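Local coordinates for protein A-adding tRNA nucleotidyltransferase (Aquifex aeolicus, PDB 4WBY) that catalyses addition of the terminal adenosine to tRNAs ending in CC, using ATP and magnesium to complete the CCA terminus, at residues I29-R35 with I122-I127; L111-I116 with I138-G142. All coordinates share one frame. Where two conformers were deposited one is given. Residues are numbered along the deposited sequence.

Contact 1. Residues I29-R35 with I122-I127. With SO4 (sulfate ion), chain D.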
loop_
_atom_site.group_PDB
_atom_site.type_symbol
_atom_site.label_atom_id
_atom_site.label_comp_id
_atom_site.label_asym_id
_atom_site.label_seq_id
_atom_site.Cartn_x
_atom_site.Cartn_y
_atom_site.Cartn_z
ATOM N N ILE A 29 -7.061 -19.648 -11.997
ATOM C CA ILE A 29 -6.942 -18.454 -11.162
ATOM C C ILE A 29 -5.573 -18.537 -10.496
ATOM O O ILE A 29 -5.180 -19.615 -10.060
ATOM C CB ILE A 29 -8.059 -18.376 -10.112
ATOM C CG1 ILE A 29 -9.417 -18.308 -10.798
ATOM C CG2 ILE A 29 -7.865 -17.169 -9.201
ATOM C CD1 ILE A 29 -10.583 -18.569 -9.864
ATOM N N VAL A 30 -4.825 -17.433 -10.444
ATOM C CA VAL A 30 -3.431 -17.506 -9.977
ATOM C C VAL A 30 -3.014 -16.396 -9.015
ATOM O O VAL A 30 -3.548 -15.289 -9.053
ATOM C CB VAL A 30 -2.422 -17.453 -11.142
ATOM C CG1 VAL A 30 -2.651 -18.592 -12.124
ATOM C CG2 VAL A 30 -2.487 -16.100 -11.834
ATOM N N GLY A 31 -2.059 -16.723 -8.146
ATOM C CA GLY A 31 -1.232 -15.734 -7.482
ATOM C C GLY A 31 -1.788 -15.151 -6.207
ATOM O O GLY A 31 -2.355 -15.866 -5.379
ATOM N N GLY A 32 -1.640 -13.840 -6.062
ATOM C CA GLY A 32 -2.112 -13.141 -4.877
ATOM C C GLY A 32 -3.601 -13.340 -4.645
ATOM O O GLY A 32 -4.058 -13.378 -3.509
ATOM N N VAL A 33 -4.368 -13.478 -5.724
ATOM C CA VAL A 33 -5.808 -13.689 -5.580
ATOM C C VAL A 33 -6.096 -15.037 -4.904
ATOM O O VAL A 33 -7.000 -15.150 -4.074
ATOM C CB VAL A 33 -6.511 -13.614 -6.939
ATOM C CG1 VAL A 33 -7.993 -13.859 -6.767
ATOM C CG2 VAL A 33 -6.249 -12.251 -7.562
ATOM N N VAL A 34 -5.300 -16.050 -5.227
ATOM C CA VAL A 34 -5.477 -17.358 -4.608
ATOM C C VAL A 34 -5.089 -17.284 -3.136
ATOM O O VAL A 34 -5.792 -17.819 -2.279
ATOM C CB VAL A 34 -4.649 -18.445 -5.339
ATOM C CG1 VAL A 34 -4.745 -19.775 -4.611
ATOM C CG2 VAL A 34 -5.132 -18.586 -6.795
ATOM N N ARG A 35 -3.980 -16.607 -2.845
ATOM C CA ARG A 35 -3.603 -16.318 -1.463
ATOM C C ARG A 35 -4.771 -15.674 -0.712
ATOM O O ARG A 35 -5.149 -16.117 0.380
ATOM C CB ARG A 35 -2.375 -15.405 -1.427
ATOM C CG ARG A 35 -1.924 -14.984 -0.026
ATOM C CD ARG A 35 -1.082 -13.709 -0.082
ATOM N NE ARG A 35 -1.886 -12.593 -0.590
ATOM C CZ ARG A 35 -1.503 -11.718 -1.511
ATOM N NH1 ARG A 35 -0.291 -11.788 -2.048
ATOM N NH2 ARG A 35 -2.340 -10.749 -1.879
ATOM N N ILE A 122 3.674 -18.438 -1.062
ATOM C CA ILE A 122 2.262 -18.210 -0.787
ATOM C C ILE A 122 1.588 -17.448 -1.929
ATOM O O ILE A 122 0.360 -17.396 -1.990
ATOM C CB ILE A 122 2.035 -17.463 0.546
ATOM C CG1 ILE A 122 2.668 -16.066 0.521
ATOM C CG2 ILE A 122 2.513 -18.314 1.732
ATOM C CD1 ILE A 122 2.277 -15.192 1.713
ATOM N N ASN A 123 2.392 -16.884 -2.832
ATOM C CA ASN A 123 1.889 -16.165 -4.007
ATOM C C ASN A 123 2.002 -16.962 -5.300
ATOM O O ASN A 123 1.751 -16.433 -6.394
ATOM C CB ASN A 123 2.638 -14.839 -4.182
ATOM C CG ASN A 123 2.417 -13.893 -3.032
ATOM O OD1 ASN A 123 1.421 -13.989 -2.312
ATOM N ND2 ASN A 123 3.351 -12.960 -2.847
ATOM N N ALA A 124 2.366 -18.233 -5.182
ATOM C CA ALA A 124 2.688 -19.029 -6.353
ATOM C C ALA A 124 1.749 -20.220 -6.512
ATOM O O ALA A 124 2.113 -21.226 -7.110
ATOM C CB ALA A 124 4.135 -19.499 -6.285
ATOM N N MET A 125 0.534 -20.097 -5.994
ATOM C CA MET A 125 -0.472 -21.144 -6.155
ATOM C C MET A 125 -1.503 -20.794 -7.212
ATOM O O MET A 125 -1.618 -19.639 -7.634
ATOM C CB MET A 125 -1.165 -21.424 -4.825
ATOM C CG MET A 125 -0.198 -22.034 -3.812
ATOM S SD MET A 125 -0.915 -22.336 -2.187
ATOM C CE MET A 125 -0.972 -20.672 -1.542
ATOM N N ALA A 126 -2.252 -21.803 -7.639
ATOM C CA ALA A 126 -3.295 -21.615 -8.638
ATOM C C ALA A 126 -4.529 -22.429 -8.273
ATOM O O ALA A 126 -4.450 -23.388 -7.499
ATOM C CB ALA A 126 -2.793 -22.014 -10.017
ATOM N N ILE A 127 -5.669 -22.030 -8.827
ATOM C CA ILE A 127 -6.886 -22.818 -8.738
ATOM C C ILE A 127 -7.323 -23.172 -10.145
ATOM O O ILE A 127 -7.546 -22.282 -10.971
ATOM C CB ILE A 127 -8.023 -22.054 -8.022
ATOM C CG1 ILE A 127 -7.592 -21.665 -6.606
ATOM C CG2 ILE A 127 -9.297 -22.904 -7.983
ATOM C CD1 ILE A 127 -8.452 -20.582 -5.972
HETATM S S SO4 D . -0.605 -7.970 -3.821
HETATM O O1 SO4 D . -0.515 -9.411 -4.121
HETATM O O2 SO4 D . -1.281 -7.822 -2.535
HETATM O O3 SO4 D . 0.720 -7.353 -3.775
HETATM O O4 SO4 D . -1.416 -7.338 -4.856
HETATM O O HOH W 1 -0.912 -18.101 -4.453
#

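Contact 2. Residues L111-I116 with I138-G142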
loop_
_atom_site.group_PDB
_atom_site.type_symbol
_atom_site.label_atom_id
_atom_site.label_comp_id
_atom_site.label_asym_id
_atom_site.label_seq_id
_atom_site.Cartn_x
_atom_site.Cartn_y
_atom_site.Cartn_z
ATOM N N LEU A 111 1.892 -23.926 -16.831
ATOM C CA LEU A 111 1.505 -23.241 -15.607
ATOM C C LEU A 111 2.627 -23.285 -14.566
ATOM O O LEU A 111 2.927 -22.271 -13.932
ATOM C CB LEU A 111 0.233 -23.856 -15.029
ATOM C CG LEU A 111 -0.218 -23.302 -13.678
ATOM C CD1 LEU A 111 -0.672 -21.849 -13.799
ATOM C CD2 LEU A 111 -1.321 -24.169 -13.119
ATOM N N LYS A 112 3.255 -24.448 -14.396
ATOM C CA LYS A 112 4.289 -24.594 -13.372
ATOM C C LYS A 112 5.451 -23.636 -13.632
ATOM O O LYS A 112 5.996 -23.035 -12.704
ATOM C CB LYS A 112 4.789 -26.042 -13.302
ATOM C CG LYS A 112 5.816 -26.300 -12.196
ATOM C CD LYS A 112 6.086 -27.798 -12.039
ATOM C CE LYS A 112 7.091 -28.089 -10.934
ATOM N NZ LYS A 112 7.457 -29.539 -10.894
ATOM N N GLU A 113 5.812 -23.475 -14.900
ATOM C CA GLU A 113 6.869 -22.546 -15.274
ATOM C C GLU A 113 6.457 -21.100 -15.019
ATOM O O GLU A 113 7.281 -20.267 -14.635
ATOM C CB GLU A 113 7.247 -22.745 -16.736
ATOM C CG GLU A 113 8.009 -24.033 -16.965
ATOM C CD GLU A 113 8.316 -24.284 -18.426
ATOM O OE1 GLU A 113 7.387 -24.223 -19.257
ATOM O OE2 GLU A 113 9.494 -24.542 -18.739
ATOM N N ASP A 114 5.177 -20.807 -15.216
ATOM C CA ASP A 114 4.658 -19.474 -14.930
ATOM C C ASP A 114 4.607 -19.179 -13.425
ATOM O O ASP A 114 4.770 -18.037 -12.992
ATOM C CB ASP A 114 3.265 -19.318 -15.530
ATOM C CG ASP A 114 2.702 -17.936 -15.326
ATOM O OD1 ASP A 114 1.987 -17.736 -14.321
ATOM O OD2 ASP A 114 2.975 -17.049 -16.168
ATOM N N LEU A 115 4.365 -20.208 -12.627
ATOM C CA LEU A 115 4.268 -20.017 -11.187
ATOM C C LEU A 115 5.640 -19.925 -10.520
ATOM O O LEU A 115 5.823 -19.151 -9.583
ATOM C CB LEU A 115 3.460 -21.150 -10.560
ATOM C CG LEU A 115 1.992 -21.214 -10.982
ATOM C CD1 LEU A 115 1.332 -22.426 -10.358
ATOM C CD2 LEU A 115 1.283 -19.950 -10.549
ATOM N N ILE A 116 6.600 -20.706 -11.004
ATOM C CA ILE A 116 7.883 -20.827 -10.321
ATOM C C ILE A 116 8.698 -19.544 -10.459
ATOM O O ILE A 116 9.667 -19.331 -9.726
ATOM C CB ILE A 116 8.682 -22.037 -10.858
ATOM C CG1 ILE A 116 9.734 -22.503 -9.845
ATOM C CG2 ILE A 116 9.312 -21.725 -12.205
ATOM C CD1 ILE A 116 10.453 -23.780 -10.274
ATOM N N ILE A 138 -3.673 -25.973 -6.969
ATOM C CA ILE A 138 -2.404 -26.377 -7.553
ATOM C C ILE A 138 -1.303 -25.691 -6.769
ATOM O O ILE A 138 -1.165 -24.469 -6.795
ATOM C CB ILE A 138 -2.337 -26.015 -9.042
ATOM C CG1 ILE A 138 -3.467 -26.734 -9.794
ATOM C CG2 ILE A 138 -0.978 -26.369 -9.627
ATOM C CD1 ILE A 138 -3.723 -26.186 -11.159
ATOM N N ASP A 139 -0.539 -26.492 -6.046
ATOM C CA ASP A 139 0.449 -25.989 -5.107
ATOM C C ASP A 139 1.717 -26.812 -5.256
ATOM O O ASP A 139 1.869 -27.859 -4.620
ATOM C CB ASP A 139 -0.105 -26.053 -3.684
ATOM C CG ASP A 139 0.869 -25.566 -2.647
ATOM O OD1 ASP A 139 1.880 -24.920 -3.002
ATOM O OD2 ASP A 139 0.599 -25.842 -1.465
ATOM N N TYR A 140 2.597 -26.351 -6.143
ATOM C CA TYR A 140 3.835 -27.062 -6.446
ATOM C C TYR A 140 4.952 -26.825 -5.448
ATOM O O TYR A 140 5.889 -27.618 -5.381
ATOM C CB TYR A 140 4.366 -26.663 -7.827
ATOM C CG TYR A 140 3.489 -27.033 -8.998
ATOM C CD1 TYR A 140 3.239 -28.364 -9.314
ATOM C CD2 TYR A 140 2.945 -26.052 -9.814
ATOM C CE1 TYR A 140 2.447 -28.705 -10.393
ATOM C CE2 TYR A 140 2.152 -26.385 -10.902
ATOM C CZ TYR A 140 1.905 -27.712 -11.184
ATOM O OH TYR A 140 1.122 -28.048 -12.262
ATOM N N PHE A 141 4.867 -25.731 -4.697
ATOM C CA PHE A 141 6.040 -25.213 -4.000
ATOM C C PHE A 141 5.864 -25.035 -2.502
ATOM O O PHE A 141 6.670 -24.375 -1.856
ATOM C CB PHE A 141 6.459 -23.889 -4.631
ATOM C CG PHE A 141 6.495 -23.936 -6.128
ATOM C CD1 PHE A 141 7.408 -24.748 -6.781
ATOM C CD2 PHE A 141 5.607 -23.189 -6.884
ATOM C CE1 PHE A 141 7.442 -24.805 -8.165
ATOM C CE2 PHE A 141 5.635 -23.241 -8.268
ATOM C CZ PHE A 141 6.550 -24.050 -8.910
ATOM N N GLY A 142 4.837 -25.661 -1.948
ATOM C CA GLY A 142 4.629 -25.640 -0.511
ATOM C C GLY A 142 3.962 -24.379 0.006
ATOM O O GLY A 142 4.192 -23.977 1.149
HETATM O O HOH W 2 2.080 -27.209 -15.000
#

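Contact 1. Residues I29-R35 with I122-I127
Within residues 122-127, Ile122 O packs against Arg35 CB (3.4 Å), and a water donates to Ile122 O and Gly31 O and accepts from Met125 N. Asn123 OD1 accepts a 2.8 Å hydrogen bond from NH1 of Arg35, whose guanidinium also binds a sulfate, while Asn123 ND2 reaches Asp119. Arg35 and Asn123 bind ATP; the sulfate, probably from the crystallisation liquor and also held by Arg172 and Arg176, lies among ATP-binding side chains. Here the strand-Gly-Gly-helix turn of the nucleotidyltransferase head joins strand 26-30 to helix 32-38: Gly31, the N-cap at positive phi, brings its CA to 3.3 Å from Asn123 O, and an ideal CB at Gly32 would clash with O1 of the sulfate. Met125 O takes a 3.0 Å bond from Gly31 N, and its CB packs on Val34 CG1 (3.9 Å). Ala126 faces Val30 as a non-hydrogen-bonded antiparallel pair, CB to CG1 4.0 Å. Ile127 pairs with Ile29 through N to O (2.8 Å) and O to N (2.9 Å).

Contact 2. Residues L111-I116 with I138-G142
Residues 138-142, which run from the end of strand 137-138, outermost in the head-domain sheet, into a loop, pack on helix 111-116 through a few well-defined rotamers. Tyr140 and Phe141 both have chi1 in the m well and point their CA-to-CB bonds toward the helix, yet their rings are used differently. Tyr140 presents a face to Lys112, whose side chain is extended, t at all four chi angles: Lys112 CG sits 3.9 Å from the centroid of the Tyr140 ring in a CH-pi contact. The edge of the same ring meets Leu115, with CD1 4.0 Å from Tyr140 CD2. Phe141 turns its edge to Leu115 CB (3.8 Å from Phe141 CE2), and its CZ comes within 3.5 Å of Ile116 CB. The Leu115 side chain is also about 4 Å from that of the ATP-binding Arg118. Leu111, t at chi1 and p at chi2, places CD2 3.7 Å from Ile138 CD1. One water links Lys112 N, at 3.1 Å, to Tyr140 OH, at 3.0 Å. With this water bridge and no direct hydrogen bond between the segments, the contact rests mainly on apolar and CH-pi packing, to which the lysine contributes its methylenes.

From the N terminus, strand 26-30 and the turn into helix 32-38 come first, and helix 111-116 follows much later. Contact 1 closes the long loop back to strand 126-128, spanning most of the head-domain sheet; contact 2 closes a short one of 21 residues, which encloses residues 122-127. Because the segments alternate, the two closures cross rather than nest. Strand 126-128 is shared between them: it pairs with strand 26-30 in contact 1 and, on its other edge, with strand 137-138, where Ala126 O lies 2.8 Å from Ile138 N, a probable hydrogen bond. Helix 111-116 and the loop after the edge strand are thus tied to the ATP-binding turn, contact centres about 9 Å apart.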